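Side-chain contact in hypothetical protein Atu2648 (Agrobacterium tumefaciens str. C58, PDB 1ZCE), which is of unknown function but belongs to the EVE family, a domain related to the ASCH and PUA folds, and so may bind nucleic acid: residues Asn34-Ala37 with Arg38-Arg42. Residues are numbered along the deposited sequence; the frame is centred on the assembly and turned at random.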
loop_
_atom_site.group_PDB
_atom_site.type_symbol
_atom_site.label_atom_id
_atom_site.label_comp_id
_atom_site.label_asym_id
_atom_site.label_seq_id
_atom_site.Cartn_x
_atom_site.Cartn_y
_atom_site.Cartn_z
ATOM N N ASN A 34 13.936 -0.073 5.429
ATOM C CA ASN A 34 14.080 -1.446 4.965
ATOM C C ASN A 34 14.451 -1.326 3.490
ATOM O O ASN A 34 13.743 -0.675 2.719
ATOM C CB ASN A 34 12.749 -2.185 5.143
ATOM C CG ASN A 34 12.789 -3.610 4.628
ATOM O OD1 ASN A 34 12.780 -3.849 3.420
ATOM N ND2 ASN A 34 12.836 -4.568 5.544
ATOM N N TYR A 35 15.562 -1.941 3.096
ATOM C CA TYR A 35 16.017 -1.845 1.715
ATOM C C TYR A 35 15.028 -2.373 0.689
ATOM O O TYR A 35 14.789 -1.732 -0.333
ATOM C CB TYR A 35 17.364 -2.552 1.553
ATOM C CG TYR A 35 18.464 -1.928 2.379
ATOM C CD1 TYR A 35 19.079 -2.637 3.409
ATOM C CD2 TYR A 35 18.877 -0.621 2.144
ATOM C CE1 TYR A 35 20.077 -2.058 4.187
ATOM C CE2 TYR A 35 19.873 -0.031 2.916
ATOM C CZ TYR A 35 20.469 -0.755 3.936
ATOM O OH TYR A 35 21.452 -0.174 4.706
ATOM N N GLN A 36 14.444 -3.534 0.951
ATOM C CA GLN A 36 13.492 -4.110 0.012
ATOM C C GLN A 36 12.252 -3.238 -0.152
ATOM O O GLN A 36 11.755 -3.061 -1.265
ATOM C CB GLN A 36 13.090 -5.515 0.458
ATOM C CG GLN A 36 12.001 -6.131 -0.399
ATOM C CD GLN A 36 12.341 -6.114 -1.876
ATOM O OE1 GLN A 36 11.450 -6.123 -2.725
ATOM N NE2 GLN A 36 13.630 -6.104 -2.191
ATOM N N ALA A 37 11.744 -2.706 0.956
ATOM C CA ALA A 37 10.567 -1.840 0.909
ATOM C C ALA A 37 10.906 -0.572 0.122
ATOM O O ALA A 37 10.110 -0.101 -0.697
ATOM C CB ALA A 37 10.118 -1.486 2.319
ATOM N N ARG A 38 12.090 -0.026 0.382
ATOM C CA ARG A 38 12.563 1.162 -0.312
ATOM C C ARG A 38 12.660 0.867 -1.806
ATOM O O ARG A 38 12.233 1.664 -2.639
ATOM C CB ARG A 38 13.944 1.561 0.206
ATOM C CG ARG A 38 14.568 2.738 -0.528
ATOM C CD ARG A 38 16.079 2.766 -0.339
ATOM N NE ARG A 38 16.722 1.631 -0.995
ATOM C CZ ARG A 38 18.027 1.387 -0.960
ATOM N NH1 ARG A 38 18.839 2.197 -0.295
ATOM N NH2 ARG A 38 18.516 0.334 -1.598
ATOM N N ASN A 39 13.232 -0.284 -2.141
ATOM C CA ASN A 39 13.393 -0.665 -3.533
ATOM C C ASN A 39 12.048 -0.883 -4.206
ATOM O O ASN A 39 11.907 -0.633 -5.401
ATOM C CB ASN A 39 14.277 -1.909 -3.651
ATOM C CG ASN A 39 15.717 -1.644 -3.221
ATOM O OD1 ASN A 39 16.139 -0.491 -3.087
ATOM N ND2 ASN A 39 16.479 -2.714 -3.014
ATOM N N ASN A 40 11.059 -1.349 -3.450
ATOM C CA ASN A 40 9.732 -1.536 -4.019
ATOM C C ASN A 40 9.187 -0.156 -4.390
ATOM O O ASN A 40 8.576 0.018 -5.444
ATOM C CB ASN A 40 8.811 -2.248 -3.020
ATOM C CG ASN A 40 9.079 -3.751 -2.942
ATOM O OD1 ASN A 40 8.694 -4.424 -1.982
ATOM N ND2 ASN A 40 9.736 -4.283 -3.963
HETATM N N MSE A 41 9.420 0.833 -3.536
HETATM C CA MSE A 41 8.953 2.174 -3.852
HETATM C C MSE A 41 9.678 2.720 -5.083
HETATM O O MSE A 41 9.074 3.405 -5.906
HETATM C CB MSE A 41 9.119 3.112 -2.652
HETATM C CG MSE A 41 8.125 2.803 -1.538
HETATM SE SE MSE A 41 8.059 4.106 -0.088
HETATM C CE MSE A 41 9.830 3.758 0.641
ATOM N N ARG A 42 10.969 2.428 -5.209
ATOM C CA ARG A 42 11.724 2.884 -6.372
ATOM C C ARG A 42 11.188 2.271 -7.664
ATOM O O ARG A 42 11.413 2.809 -8.744
ATOM C CB ARG A 42 13.203 2.524 -6.234
ATOM C CG ARG A 42 13.942 3.314 -5.185
ATOM C CD ARG A 42 15.367 2.824 -5.062
ATOM N NE ARG A 42 16.127 3.620 -4.111
ATOM C CZ ARG A 42 17.406 3.413 -3.828
ATOM N NH1 ARG A 42 18.064 2.428 -4.424
ATOM N NH2 ARG A 42 18.025 4.198 -2.960
HETATM O O HOH W 1 15.934 -5.389 -4.249
#
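Asn34 O accepts from Arg38 N at 2.9 Å and starts the run of i to i+4 backbone bonds that builds helix 35-42. Tyr35, Gln36 and Ala37 continue it through their carbonyls to the amides of Asn39, Asn40 and Met41. Asn34 is also the N-cap: its OD1 takes the amide hydrogen of Ala37 at 2.9 Å, nearly straight.

On one flank the side chains of Tyr35 and Arg38 run alongside each other, pointing the same way. The CD2 edge of the tyrosine ring sits over one face of the guanidinium, 3.7 Å from Arg38 NH1, with the two planes 65° apart, so the ring does not stack flat on the cation. Arg42 NH2 lies over the opposite face, toward its rim. A bend at chi3 (67°) turns the NE/NH2 edge of the Arg38 guanidinium toward Asn39, whose OD1 lies near its plane and accepts from both NE (3.0 Å) and NH2 (2.9 Å). NH1 bonds instead to Lys82 O, and Tyr35 OH to Lys82 NZ.

On another flank Gln36 OE1 meets Asn40 ND2 at 2.8 Å, a weak bond bent to 122° between amides turned steeply against each other. One water accepts from Asn39 ND2 and, weakly, from Gln36 NE2. Ala37 and Met41 (a selenomethionine) pack on Val32 of a loop and on Val122 of strand 122-125, which seats the helix against the edge of the sheet.

With a neighbour against each face, the bonds of NE, NH2 and NH1 probably restrain the rotation of the Arg38 guanidinium; its closeness to Arg42 is probably eased by Asp84, which forms a salt bridge with Arg42.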